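Local coordinates for uncharacterized protein (PDB 3B48) that probably acts as the DhaM phosphoryl donor of the dihydroxyacetone kinase complex, relaying phosphoryl groups from phosphoenolpyruvate through histidine residues toward DhaL and dihydroxyacetone, at residues A6-S12 against I34-G40; S49-I55 against S79-A83; I25-A30 against A106-I111; R65-A71 against H94-A100. All coordinates share one frame. Where two conformers were deposited one is given. Numbering follows the deposited sequence.

Contact 1: residues A6-S12 against I34-G40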
loop_
_atom_site.group_PDB
_atom_site.type_symbol
_atom_site.label_atom_id
_atom_site.label_comp_id
_atom_site.label_asym_id
_atom_site.label_seq_id
_atom_site.Cartn_x
_atom_site.Cartn_y
_atom_site.Cartn_z
ATOM N N ALA B 6 -4.139 14.365 -15.314
ATOM C CA ALA B 6 -4.299 13.117 -14.583
ATOM C C ALA B 6 -4.619 13.327 -13.098
ATOM O O ALA B 6 -4.148 14.278 -12.457
ATOM C CB ALA B 6 -3.091 12.242 -14.746
ATOM N N ASP B 7 -5.475 12.446 -12.594
ATOM C CA ASP B 7 -5.742 12.343 -11.173
ATOM C C ASP B 7 -5.573 10.900 -10.740
ATOM O O ASP B 7 -5.923 9.961 -11.489
ATOM C CB ASP B 7 -7.162 12.800 -10.842
ATOM C CG ASP B 7 -7.425 14.232 -11.234
ATOM O OD1 ASP B 7 -7.205 14.561 -12.415
ATOM O OD2 ASP B 7 -7.888 15.023 -10.376
ATOM N N ILE B 8 -5.025 10.744 -9.534
ATOM C CA ILE B 8 -4.937 9.466 -8.852
ATOM C C ILE B 8 -5.954 9.416 -7.733
ATOM O O ILE B 8 -5.949 10.244 -6.802
ATOM C CB ILE B 8 -3.533 9.213 -8.267
ATOM C CG1 ILE B 8 -2.501 9.044 -9.388
ATOM C CG2 ILE B 8 -3.547 7.991 -7.333
ATOM C CD1 ILE B 8 -1.087 9.197 -8.933
ATOM N N LEU B 9 -6.828 8.428 -7.822
ATOM C CA LEU B 9 -7.866 8.243 -6.807
ATOM C C LEU B 9 -7.547 6.964 -6.039
ATOM O O LEU B 9 -7.407 5.862 -6.634
ATOM C CB LEU B 9 -9.278 8.202 -7.416
ATOM C CG LEU B 9 -9.932 9.391 -8.152
ATOM C CD1 LEU B 9 -9.194 9.804 -9.464
ATOM C CD2 LEU B 9 -11.403 9.022 -8.438
ATOM N N LEU B 10 -7.416 7.170 -4.726
ATOM C CA LEU B 10 -6.949 6.195 -3.764
ATOM C C LEU B 10 -8.130 5.742 -2.913
ATOM O O LEU B 10 -8.627 6.509 -2.074
ATOM C CB LEU B 10 -5.891 6.833 -2.836
ATOM C CG LEU B 10 -4.682 7.525 -3.495
ATOM C CD1 LEU B 10 -3.926 8.301 -2.431
ATOM C CD2 LEU B 10 -3.806 6.473 -4.072
ATOM N N VAL B 11 -8.556 4.499 -3.131
ATOM C CA VAL B 11 -9.683 3.892 -2.391
ATOM C C VAL B 11 -9.225 2.836 -1.364
ATOM O O VAL B 11 -8.383 2.017 -1.645
ATOM C CB VAL B 11 -10.730 3.326 -3.358
ATOM C CG1 VAL B 11 -12.019 2.993 -2.612
ATOM C CG2 VAL B 11 -10.949 4.349 -4.509
ATOM N N SER B 12 -9.758 2.918 -0.149
ATOM C CA SER B 12 -9.378 1.976 0.886
ATOM C C SER B 12 -10.493 1.951 1.888
ATOM O O SER B 12 -11.299 2.851 1.879
ATOM C CB SER B 12 -8.063 2.440 1.552
ATOM O OG SER B 12 -7.613 1.536 2.548
ATOM N N ILE B 34 0.414 15.714 -11.141
ATOM C CA ILE B 34 -0.777 14.877 -10.979
ATOM C C ILE B 34 -1.546 15.256 -9.713
ATOM O O ILE B 34 -0.939 15.640 -8.688
ATOM C CB ILE B 34 -0.405 13.379 -11.045
ATOM C CG1 ILE B 34 -1.644 12.504 -11.241
ATOM C CG2 ILE B 34 0.459 12.962 -9.833
ATOM C CD1 ILE B 34 -1.334 11.221 -11.970
ATOM N N THR B 35 -2.867 15.214 -9.803
ATOM C CA THR B 35 -3.720 15.454 -8.629
ATOM C C THR B 35 -4.039 14.118 -7.942
ATOM O O THR B 35 -4.375 13.147 -8.604
ATOM C CB THR B 35 -4.969 16.265 -8.989
ATOM O OG1 THR B 35 -4.539 17.484 -9.612
ATOM C CG2 THR B 35 -5.779 16.654 -7.717
ATOM N N ILE B 36 -3.862 14.067 -6.620
ATOM C CA ILE B 36 -4.141 12.875 -5.794
ATOM C C ILE B 36 -5.360 13.163 -4.930
ATOM O O ILE B 36 -5.418 14.193 -4.292
ATOM C CB ILE B 36 -2.963 12.514 -4.834
ATOM C CG1 ILE B 36 -1.604 12.486 -5.547
ATOM C CG2 ILE B 36 -3.193 11.199 -4.137
ATOM C CD1 ILE B 36 -1.538 11.591 -6.756
ATOM N N HIS B 37 -6.310 12.233 -4.897
ATOM C CA HIS B 37 -7.494 12.358 -4.046
ATOM C C HIS B 37 -7.427 11.256 -2.969
ATOM O O HIS B 37 -7.297 10.074 -3.309
ATOM C CB HIS B 37 -8.774 12.233 -4.890
ATOM C CG HIS B 37 -8.878 13.252 -5.992
ATOM N ND1 HIS B 37 -9.528 14.456 -5.838
ATOM C CD2 HIS B 37 -8.387 13.254 -7.254
ATOM C CE1 HIS B 37 -9.464 15.140 -6.962
ATOM N NE2 HIS B 37 -8.767 14.437 -7.835
ATOM N N SER B 38 -7.470 11.645 -1.687
ATOM C CA SER B 38 -7.581 10.676 -0.618
ATOM C C SER B 38 -9.047 10.280 -0.446
ATOM O O SER B 38 -9.866 11.068 0.076
ATOM C CB SER B 38 -7.002 11.217 0.701
ATOM O OG SER B 38 -7.250 10.288 1.749
ATOM N N LEU B 39 -9.391 9.077 -0.891
ATOM C CA LEU B 39 -10.790 8.639 -0.849
ATOM C C LEU B 39 -11.081 7.434 0.033
ATOM O O LEU B 39 -12.090 6.748 -0.148
ATOM C CB LEU B 39 -11.365 8.453 -2.273
ATOM C CG LEU B 39 -11.189 9.613 -3.289
ATOM C CD1 LEU B 39 -11.745 9.198 -4.604
ATOM C CD2 LEU B 39 -11.836 10.936 -2.832
ATOM N N GLY B 40 -10.218 7.194 1.011
ATOM C CA GLY B 40 -10.460 6.145 1.999
ATOM C C GLY B 40 -11.552 6.453 3.024
ATOM O O GLY B 40 -11.785 7.605 3.386
#
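This is the strand pair of a beta-alpha-beta unit: strand 6-11, helix 15-27 and strand 35-38. The two strands run parallel, 19° apart, with axes 4.5 Å from each other at closest approach. Their backbones form a ladder. Thr35 N donates to Ala6 O (3.1 Å), Ile8 N to Thr35 O (2.7 Å), His37 N to Ile8 O (2.8 Å) and Leu10 N to His37 O (3.2 Å). Leu39 N continues the pattern to Leu10 O at 2.9 Å. Within this chain the parallel sheet has strand order 2-1-3-4, with 35-38 outermost and 6-11 inside, a core consistent with an EIIA-man domain. Side chains alternate between the two faces. On the face of Asp7, Leu9 and His37, His37 NE2 donates to Asp7 OD2 at 2.8 Å, while Asp7 OD1 forms a salt bridge with Arg65. Helix 51-60 packs on this face. Ile8, Leu10 and Ile36 share the other face, where Ile8 CD1 meets Ile36 CD1 at 3.3 Å and Leu10 CD1 meets Ile36 CG2 at 3.4 Å. Ile34 CD1 adds to it, 3.4 Å from Ala6 CB, and helix 102-113 lies against Ile8 and Leu10.

Contact 2: residues S49-I55 against S79-A83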
loop_
_atom_site.group_PDB
_atom_site.type_symbol
_atom_site.label_atom_id
_atom_site.label_comp_id
_atom_site.label_asym_id
_atom_site.label_seq_id
_atom_site.Cartn_x
_atom_site.Cartn_y
_atom_site.Cartn_z
ATOM N N SER B 49 -15.782 1.505 2.595
ATOM C CA SER B 49 -15.668 2.281 1.363
ATOM C C SER B 49 -17.004 2.744 0.798
ATOM O O SER B 49 -17.992 2.047 0.917
ATOM C CB SER B 49 -14.859 1.506 0.323
ATOM O OG SER B 49 -13.500 1.524 0.735
ATOM N N ASP B 50 -17.009 3.926 0.179
ATOM C CA ASP B 50 -18.196 4.505 -0.434
ATOM C C ASP B 50 -17.878 4.824 -1.890
ATOM O O ASP B 50 -16.999 5.645 -2.165
ATOM C CB ASP B 50 -18.629 5.777 0.313
ATOM C CG ASP B 50 -19.971 6.326 -0.167
ATOM O OD1 ASP B 50 -20.522 5.785 -1.138
ATOM O OD2 ASP B 50 -20.488 7.299 0.435
ATOM N N PRO B 51 -18.600 4.177 -2.842
ATOM C CA PRO B 51 -18.388 4.476 -4.275
ATOM C C PRO B 51 -18.773 5.913 -4.654
ATOM O O PRO B 51 -18.274 6.437 -5.630
ATOM C CB PRO B 51 -19.290 3.463 -4.980
ATOM C CG PRO B 51 -20.315 3.079 -3.940
ATOM C CD PRO B 51 -19.635 3.148 -2.632
HETATM N N MSE B 52 -19.661 6.526 -3.883
HETATM C CA MSE B 52 -20.114 7.888 -4.137
HETATM C C MSE B 52 -18.999 8.935 -3.930
HETATM O O MSE B 52 -19.073 10.032 -4.442
HETATM C CB MSE B 52 -21.339 8.188 -3.276
HETATM C CG MSE B 52 -22.336 9.174 -3.901
HETATM SE SE MSE B 52 -23.130 8.516 -5.576
HETATM C CE MSE B 52 -24.076 6.959 -4.884
ATOM N N LYS B 53 -17.942 8.572 -3.222
ATOM C CA LYS B 53 -16.746 9.464 -3.094
ATOM C C LYS B 53 -15.995 9.626 -4.418
ATOM O O LYS B 53 -15.617 10.731 -4.781
ATOM C CB LYS B 53 -15.819 8.993 -1.951
ATOM C CG LYS B 53 -16.524 9.075 -0.594
ATOM C CD LYS B 53 -15.646 8.581 0.533
ATOM C CE LYS B 53 -14.990 9.730 1.269
ATOM N NZ LYS B 53 -14.010 9.208 2.256
ATOM N N ILE B 54 -15.851 8.499 -5.124
ATOM C CA ILE B 54 -15.314 8.423 -6.471
ATOM C C ILE B 54 -16.208 9.175 -7.463
ATOM O O ILE B 54 -15.724 10.064 -8.167
ATOM C CB ILE B 54 -15.155 6.937 -6.931
ATOM C CG1 ILE B 54 -14.403 6.112 -5.871
ATOM C CG2 ILE B 54 -14.447 6.862 -8.269
ATOM C CD1 ILE B 54 -14.252 4.588 -6.137
ATOM N N ILE B 55 -17.515 8.841 -7.489
ATOM C CA ILE B 55 -18.473 9.494 -8.374
ATOM C C ILE B 55 -18.450 11.017 -8.194
ATOM O O ILE B 55 -18.232 11.747 -9.157
ATOM C CB ILE B 55 -19.957 8.975 -8.212
ATOM C CG1 ILE B 55 -20.084 7.440 -8.271
ATOM C CG2 ILE B 55 -20.922 9.655 -9.240
ATOM C CD1 ILE B 55 -19.580 6.833 -9.512
ATOM N N SER B 79 -16.227 -1.105 -4.535
ATOM C CA SER B 79 -16.645 0.307 -4.665
ATOM C C SER B 79 -16.062 1.005 -5.907
ATOM O O SER B 79 -16.721 1.845 -6.535
ATOM C CB SER B 79 -16.308 1.076 -3.379
ATOM O OG SER B 79 -16.181 2.466 -3.607
ATOM N N SER B 80 -14.825 0.654 -6.253
ATOM C CA SER B 80 -14.188 1.112 -7.490
ATOM C C SER B 80 -14.830 0.556 -8.771
ATOM O O SER B 80 -14.844 1.238 -9.796
ATOM C CB SER B 80 -12.723 0.697 -7.476
ATOM O OG SER B 80 -12.072 1.421 -6.486
ATOM N N GLU B 81 -15.338 -0.678 -8.699
ATOM C CA GLU B 81 -16.004 -1.322 -9.834
ATOM C C GLU B 81 -17.432 -0.825 -10.010
ATOM O O GLU B 81 -17.871 -0.598 -11.140
ATOM C CB GLU B 81 -15.992 -2.872 -9.735
ATOM C CG GLU B 81 -14.588 -3.485 -9.681
ATOM C CD GLU B 81 -14.520 -4.959 -9.213
ATOM O OE1 GLU B 81 -15.507 -5.536 -8.696
ATOM O OE2 GLU B 81 -13.440 -5.548 -9.365
ATOM N N LEU B 82 -18.152 -0.686 -8.892
ATOM C CA LEU B 82 -19.543 -0.191 -8.915
ATOM C C LEU B 82 -19.669 1.277 -9.343
ATOM O O LEU B 82 -20.685 1.668 -9.912
ATOM C CB LEU B 82 -20.218 -0.365 -7.561
ATOM C CG LEU B 82 -20.400 -1.747 -6.917
ATOM C CD1 LEU B 82 -20.861 -1.561 -5.490
ATOM C CD2 LEU B 82 -21.389 -2.629 -7.697
ATOM N N ALA B 83 -18.639 2.070 -9.075
ATOM C CA ALA B 83 -18.607 3.477 -9.447
ATOM C C ALA B 83 -18.570 3.636 -10.943
ATOM O O ALA B 83 -19.243 4.506 -11.488
ATOM C CB ALA B 83 -17.392 4.185 -8.806
#
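Two helices on one face of the parallel alpha/beta sheet pack here: the first turn of helix 51-60 and the C-terminal half of helix 75-84. The axes of the two short segments cross at -49° and come within 8.6 Å. Small residues make this closeness possible. Ser79 and Ala83 are one turn apart on helix 75-84, and both point toward the other helix. Ser79 is the bump at the upstream end. Its OG sits 3.1 Å from Pro51 CA, and its CB is 4.0 Å from Ser49 CB. Pro51 N carries no hydrogen to share, so Ser79 OG beside it makes a packing contact there. Ala83 is the second bump. Its CB fits among Pro51, Ile54 and Ile55, 4.3 Å from Pro51 CB and 4.0 Å from Ile54 CB. In return Ile54 reaches across to helix 75-84, with CD1 3.7 Å from both Ser79 O and Ser80 CA. Beneath the pair lies the sheet: Ile54 also touches Leu9 and Val11, and Ala83 touches Tyr95. Asp50 is the N-cap of helix 51-60. It faces away from the contact, and its OD1 accepts from Met52 N at 3.0 Å. Ile55 closes the downstream end, with its CD1 3.5 Å from Ala83 CB and 3.1 Å from Ala83 O.

Contact 3: residues I25-A30 against A106-I111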
loop_
_atom_site.group_PDB
_atom_site.type_symbol
_atom_site.label_atom_id
_atom_site.label_comp_id
_atom_site.label_asym_id
_atom_site.label_seq_id
_atom_site.Cartn_x
_atom_site.Cartn_y
_atom_site.Cartn_z
ATOM N N ILE B 25 3.553 10.875 -0.956
ATOM C CA ILE B 25 3.879 11.205 -2.326
ATOM C C ILE B 25 4.130 12.725 -2.529
ATOM O O ILE B 25 5.142 13.120 -3.105
ATOM C CB ILE B 25 2.759 10.726 -3.240
ATOM C CG1 ILE B 25 2.764 9.196 -3.285
ATOM C CG2 ILE B 25 2.899 11.346 -4.603
ATOM C CD1 ILE B 25 1.711 8.637 -4.139
ATOM N N GLU B 26 3.212 13.561 -2.052
ATOM C CA GLU B 26 3.336 15.028 -2.191
ATOM C C GLU B 26 4.589 15.588 -1.543
ATOM O O GLU B 26 5.228 16.486 -2.082
ATOM C CB GLU B 26 2.113 15.728 -1.617
ATOM C CG GLU B 26 0.905 15.445 -2.438
ATOM C CD GLU B 26 -0.328 16.080 -1.906
ATOM O OE1 GLU B 26 -0.302 16.654 -0.789
ATOM O OE2 GLU B 26 -1.340 15.990 -2.633
ATOM N N GLN B 27 4.955 15.028 -0.399
ATOM C CA GLN B 27 6.096 15.515 0.334
ATOM C C GLN B 27 7.383 15.033 -0.326
ATOM O O GLN B 27 8.421 15.685 -0.233
ATOM C CB GLN B 27 5.990 15.072 1.777
ATOM C CG GLN B 27 6.413 16.127 2.792
ATOM C CD GLN B 27 5.884 17.539 2.498
ATOM O OE1 GLN B 27 6.651 18.505 2.505
ATOM N NE2 GLN B 27 4.578 17.657 2.244
HETATM N N MSE B 28 7.303 13.899 -1.017
HETATM C CA MSE B 28 8.414 13.406 -1.811
HETATM C C MSE B 28 8.569 14.203 -3.111
HETATM O O MSE B 28 9.532 13.988 -3.852
HETATM C CB MSE B 28 8.260 11.914 -2.113
HETATM C CG MSE B 28 8.572 11.030 -0.929
HETATM SE SE MSE B 28 8.229 9.149 -1.290
HETATM C CE MSE B 28 9.911 8.840 -2.281
ATOM N N ASN B 29 7.629 15.121 -3.365
ATOM C CA ASN B 29 7.626 15.945 -4.585
ATOM C C ASN B 29 7.361 15.123 -5.862
ATOM O O ASN B 29 7.721 15.513 -6.979
ATOM C CB ASN B 29 8.933 16.755 -4.686
ATOM C CG ASN B 29 9.086 17.783 -3.556
ATOM O OD1 ASN B 29 8.141 18.509 -3.219
ATOM N ND2 ASN B 29 10.276 17.856 -2.985
ATOM N N ALA B 30 6.717 13.983 -5.672
ATOM C CA ALA B 30 6.379 13.053 -6.740
ATOM C C ALA B 30 5.031 13.330 -7.433
ATOM O O ALA B 30 4.634 12.589 -8.341
ATOM C CB ALA B 30 6.393 11.618 -6.198
ATOM N N ALA B 106 0.256 3.621 -7.126
ATOM C CA ALA B 106 0.007 5.079 -7.134
ATOM C C ALA B 106 1.312 5.900 -7.250
ATOM O O ALA B 106 1.397 6.875 -8.022
ATOM C CB ALA B 106 -0.778 5.470 -5.880
ATOM N N PHE B 107 2.329 5.497 -6.485
ATOM C CA PHE B 107 3.585 6.223 -6.460
ATOM C C PHE B 107 4.219 6.116 -7.833
ATOM O O PHE B 107 4.710 7.115 -8.361
ATOM C CB PHE B 107 4.546 5.722 -5.348
ATOM C CG PHE B 107 5.960 6.266 -5.473
ATOM C CD1 PHE B 107 6.298 7.527 -4.953
ATOM C CD2 PHE B 107 6.938 5.549 -6.157
ATOM C CE1 PHE B 107 7.583 8.042 -5.113
ATOM C CE2 PHE B 107 8.248 6.057 -6.280
ATOM C CZ PHE B 107 8.553 7.307 -5.753
ATOM N N ALA B 108 4.225 4.898 -8.391
ATOM C CA ALA B 108 4.714 4.657 -9.756
ATOM C C ALA B 108 3.918 5.478 -10.793
ATOM O O ALA B 108 4.514 6.208 -11.594
ATOM C CB ALA B 108 4.671 3.202 -10.085
ATOM N N SER B 109 2.580 5.406 -10.771
ATOM C CA SER B 109 1.810 6.304 -11.652
ATOM C C SER B 109 2.229 7.762 -11.467
ATOM O O SER B 109 2.483 8.436 -12.427
ATOM C CB SER B 109 0.295 6.127 -11.488
ATOM O OG SER B 109 -0.098 4.913 -12.105
ATOM N N ALA B 110 2.333 8.230 -10.230
ATOM C CA ALA B 110 2.636 9.652 -9.961
ATOM C C ALA B 110 4.016 10.100 -10.423
ATOM O O ALA B 110 4.189 11.214 -10.918
ATOM C CB ALA B 110 2.457 9.969 -8.485
ATOM N N ILE B 111 5.018 9.250 -10.235
ATOM C CA ILE B 111 6.362 9.666 -10.533
ATOM C C ILE B 111 6.597 9.678 -12.049
ATOM O O ILE B 111 7.428 10.454 -12.547
ATOM C CB ILE B 111 7.435 8.857 -9.705
ATOM C CG1 ILE B 111 8.350 9.808 -8.886
ATOM C CG2 ILE B 111 8.190 7.795 -10.570
ATOM C CD1 ILE B 111 8.813 11.157 -9.588
#
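Residues from Ile25 on belong to the C-terminal end of helix 15-27, and residues 106-111 lie within helix 102-113. The first chain segment breaks out through a Schellman motif. Asn29 takes a positive phi of 67°, Asn29 N bonds to Glu26 O (3.0 Å) and Ala30 N to Ile25 O (3.1 Å). The reversal brings Ala30 back against helix 102-113, with its CA 5.1 Å from Ile111 CA. Ala30 O and Ala110 O lie 3.0 Å apart, but both are acceptors and share no bond. The contact is made by apolar packing. Both helices belong to the same face of the parallel alpha/beta sheet, where Ala106 and Ala110 also rest on Ile8 of strand 6-11. Ile25 fills the space between the helices, with CD1 3.8 Å from Phe107 CA and CG2 4.1 Å from Ala110 CB. Ala30 CB packs 3.9 Å from Phe107 CE1 and 3.8 Å from Ile111 CG1. Beside the second subunit, selenomethionine Met28 makes a Met-aromatic contact. Its SE is 5.0 Å from the Phe107 ring centroid, in an oblique position, and its CE is 3.8 Å from Phe107 CE1. Leu73 of the second subunit packs on both Met28 and Phe107.

Contact 4: residues R65-A71 against H94-A100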
loop_
_atom_site.group_PDB
_atom_site.type_symbol
_atom_site.label_atom_id
_atom_site.label_comp_id
_atom_site.label_asym_id
_atom_site.label_seq_id
_atom_site.Cartn_x
_atom_site.Cartn_y
_atom_site.Cartn_z
ATOM N N ARG B 65 -9.670 15.478 -17.550
ATOM C CA ARG B 65 -8.795 14.583 -16.807
ATOM C C ARG B 65 -8.927 13.095 -17.206
ATOM O O ARG B 65 -10.006 12.596 -17.566
ATOM C CB ARG B 65 -9.036 14.669 -15.278
ATOM C CG ARG B 65 -9.572 15.977 -14.696
ATOM C CD ARG B 65 -8.569 17.100 -14.712
ATOM N NE ARG B 65 -7.407 16.842 -13.868
ATOM C CZ ARG B 65 -6.482 17.742 -13.557
ATOM N NH1 ARG B 65 -6.578 18.989 -14.010
ATOM N NH2 ARG B 65 -5.461 17.398 -12.791
ATOM N N GLU B 66 -7.802 12.399 -17.107
ATOM C CA GLU B 66 -7.774 10.940 -17.006
ATOM C C GLU B 66 -7.771 10.558 -15.551
ATOM O O GLU B 66 -6.954 11.066 -14.782
ATOM C CB GLU B 66 -6.510 10.384 -17.664
ATOM C CG GLU B 66 -6.345 10.912 -19.068
ATOM C CD GLU B 66 -7.514 10.529 -19.967
ATOM O OE1 GLU B 66 -8.198 9.510 -19.666
ATOM O OE2 GLU B 66 -7.723 11.240 -20.980
ATOM N N PHE B 67 -8.688 9.679 -15.165
ATOM C CA PHE B 67 -8.826 9.299 -13.748
ATOM C C PHE B 67 -8.361 7.878 -13.518
ATOM O O PHE B 67 -8.970 6.924 -14.039
ATOM C CB PHE B 67 -10.264 9.456 -13.252
ATOM C CG PHE B 67 -10.830 10.848 -13.429
ATOM C CD1 PHE B 67 -10.578 11.848 -12.475
ATOM C CD2 PHE B 67 -11.637 11.149 -14.532
ATOM C CE1 PHE B 67 -11.092 13.122 -12.625
ATOM C CE2 PHE B 67 -12.160 12.416 -14.706
ATOM C CZ PHE B 67 -11.902 13.415 -13.759
ATOM N N LEU B 68 -7.293 7.763 -12.725
ATOM C CA LEU B 68 -6.658 6.478 -12.350
ATOM C C LEU B 68 -7.062 6.019 -10.960
ATOM O O LEU B 68 -6.796 6.709 -9.959
ATOM C CB LEU B 68 -5.128 6.586 -12.423
ATOM C CG LEU B 68 -4.493 7.370 -13.580
ATOM C CD1 LEU B 68 -3.027 6.979 -13.729
ATOM C CD2 LEU B 68 -5.231 7.262 -14.931
ATOM N N ILE B 69 -7.734 4.874 -10.904
ATOM C CA ILE B 69 -8.310 4.359 -9.643
ATOM C C ILE B 69 -7.504 3.198 -9.045
ATOM O O ILE B 69 -7.370 2.159 -9.679
ATOM C CB ILE B 69 -9.842 3.983 -9.791
ATOM C CG1 ILE B 69 -10.726 5.237 -9.772
ATOM C CG2 ILE B 69 -10.315 3.152 -8.631
ATOM C CD1 ILE B 69 -10.758 6.017 -11.043
ATOM N N PHE B 70 -6.940 3.421 -7.854
ATOM C CA PHE B 70 -6.260 2.395 -7.078
ATOM C C PHE B 70 -7.067 2.019 -5.807
ATOM O O PHE B 70 -7.613 2.888 -5.128
ATOM C CB PHE B 70 -4.849 2.836 -6.671
ATOM C CG PHE B 70 -4.005 3.293 -7.812
ATOM C CD1 PHE B 70 -2.952 2.509 -8.270
ATOM C CD2 PHE B 70 -4.267 4.500 -8.456
ATOM C CE1 PHE B 70 -2.181 2.925 -9.340
ATOM C CE2 PHE B 70 -3.468 4.923 -9.516
ATOM C CZ PHE B 70 -2.443 4.135 -9.962
ATOM N N ALA B 71 -7.148 0.723 -5.520
ATOM C CA ALA B 71 -7.769 0.222 -4.286
ATOM C C ALA B 71 -6.844 -0.807 -3.653
ATOM O O ALA B 71 -5.968 -1.378 -4.320
ATOM C CB ALA B 71 -9.156 -0.378 -4.555
ATOM N N HIS B 94 -12.714 7.878 -19.691
ATOM C CA HIS B 94 -11.658 8.500 -18.922
ATOM C C HIS B 94 -11.418 7.867 -17.543
ATOM O O HIS B 94 -10.679 8.419 -16.746
ATOM C CB HIS B 94 -11.919 10.007 -18.826
ATOM C CG HIS B 94 -11.949 10.679 -20.160
ATOM N ND1 HIS B 94 -10.926 10.549 -21.079
ATOM C CD2 HIS B 94 -12.890 11.452 -20.753
ATOM C CE1 HIS B 94 -11.232 11.222 -22.173
ATOM N NE2 HIS B 94 -12.415 11.784 -21.999
ATOM N N TYR B 95 -12.036 6.712 -17.276
ATOM C CA TYR B 95 -11.934 6.046 -15.966
ATOM C C TYR B 95 -11.133 4.752 -16.073
ATOM O O TYR B 95 -11.507 3.821 -16.822
ATOM C CB TYR B 95 -13.332 5.757 -15.451
ATOM C CG TYR B 95 -13.488 5.194 -14.037
ATOM C CD1 TYR B 95 -13.957 6.022 -13.015
ATOM C CD2 TYR B 95 -13.281 3.825 -13.739
ATOM C CE1 TYR B 95 -14.168 5.536 -11.737
ATOM C CE2 TYR B 95 -13.503 3.331 -12.435
ATOM C CZ TYR B 95 -13.952 4.219 -11.455
ATOM O OH TYR B 95 -14.208 3.852 -10.182
ATOM N N HIS B 96 -10.031 4.694 -15.328
ATOM C CA HIS B 96 -9.079 3.576 -15.452
ATOM C C HIS B 96 -8.835 2.885 -14.117
ATOM O O HIS B 96 -8.174 3.446 -13.218
ATOM C CB HIS B 96 -7.718 4.014 -16.045
ATOM C CG HIS B 96 -7.806 5.045 -17.143
ATOM N ND1 HIS B 96 -7.903 4.715 -18.475
ATOM C CD2 HIS B 96 -7.766 6.399 -17.095
ATOM C CE1 HIS B 96 -7.938 5.820 -19.203
ATOM N NE2 HIS B 96 -7.860 6.857 -18.386
ATOM N N LEU B 97 -9.348 1.664 -14.004
ATOM C CA LEU B 97 -9.097 0.791 -12.874
ATOM C C LEU B 97 -7.703 0.216 -13.029
ATOM O O LEU B 97 -7.434 -0.559 -13.961
ATOM C CB LEU B 97 -10.099 -0.370 -12.854
ATOM C CG LEU B 97 -11.558 -0.055 -12.564
ATOM C CD1 LEU B 97 -12.433 -1.262 -12.900
ATOM C CD2 LEU B 97 -11.758 0.403 -11.122
ATOM N N VAL B 98 -6.807 0.574 -12.118
ATOM C CA VAL B 98 -5.423 0.201 -12.328
ATOM C C VAL B 98 -5.148 -1.053 -11.548
ATOM O O VAL B 98 -5.188 -1.056 -10.317
ATOM C CB VAL B 98 -4.406 1.315 -11.962
ATOM C CG1 VAL B 98 -3.041 1.041 -12.633
ATOM C CG2 VAL B 98 -4.917 2.682 -12.365
ATOM N N ASP B 99 -4.895 -2.140 -12.273
ATOM C CA ASP B 99 -4.595 -3.411 -11.630
ATOM C C ASP B 99 -3.180 -3.372 -11.076
ATOM O O ASP B 99 -2.234 -3.868 -11.687
ATOM C CB ASP B 99 -4.779 -4.568 -12.596
ATOM C CG ASP B 99 -5.091 -5.855 -11.880
ATOM O OD1 ASP B 99 -4.601 -6.030 -10.747
ATOM O OD2 ASP B 99 -5.829 -6.688 -12.433
ATOM N N ALA B 100 -3.056 -2.782 -9.889
ATOM C CA ALA B 100 -1.758 -2.486 -9.280
ATOM C C ALA B 100 -1.926 -2.328 -7.776
ATOM O O ALA B 100 -3.005 -1.937 -7.325
ATOM C CB ALA B 100 -1.159 -1.191 -9.893
HETATM O O HOH W 1 -5.448 -0.530 -7.514
#
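Glu66 bridges two histidines of the neighbouring strand segment. His96 NE2 donates to Glu66 OE1 at 3.0 Å, and His94 ND1 donates to the same Glu66 OE1 at 3.2 Å. The backbones bond in parallel register: Phe67 N to His94 O, His96 N to Phe67 O and Ile69 N to His96 O, each 2.8 Å, then Val98 N to Ile69 O at 3.0 Å. Beyond this ladder the chain after strand 95-97 diverges from strand 66-71, and a water fills the gap. It accepts from Ala71 N (2.9 Å) and lies 2.9 Å from Val98 O and 2.8 Å from Ala100 O. Asp99, at the centre of an inverse gamma turn, turns away to bond to backbone N atoms of Lys132, Trp134 and Asn135 of the second subunit. Packing follows on both faces. On the face of Phe67, Ile69 and Tyr95, Ile69 CD1 sits over the Tyr95 ring, 3.7 Å from its centroid, in a CH-pi contact. Tyr95 OH bonds to Ser80 O of helix 75-84. On the other face, Leu68 CB lies 3.9 Å from Val98 CG2, and Val98 CG2 stands over the Phe70 ring, 4.0 Å from its centroid. Helix 119-127 packs on this face. Strand 95-97 is the outermost parallel strand within this chain, consistent with the EIIA-man fold, where the partner's C-terminal segment comes in beside it.

Contacts 1 and 4 build one sheet. Strands 6-11 and 66-71 are neighbours in it, with Val11 N 2.7 Å from Phe70 O. Contacts 2 and 3 lie on opposite sides of the chain's centre, with centres about 23 Å apart and nearest atoms about 12 Å apart. Contact 2 meets contact 1 where Val11 CG2 touches Ile54 CD1 (3.7 Å), and contact 4 where Ser80 OG lies 3.3 Å from Ile69 CG2. Contact 3 meets contact 1 through Ile8 CD1 and Ala110 CB (3.7 Å), and contact 4 through Phe70 CZ and Ser109 OG (3.3 Å). All four reach the second subunit of the homodimer.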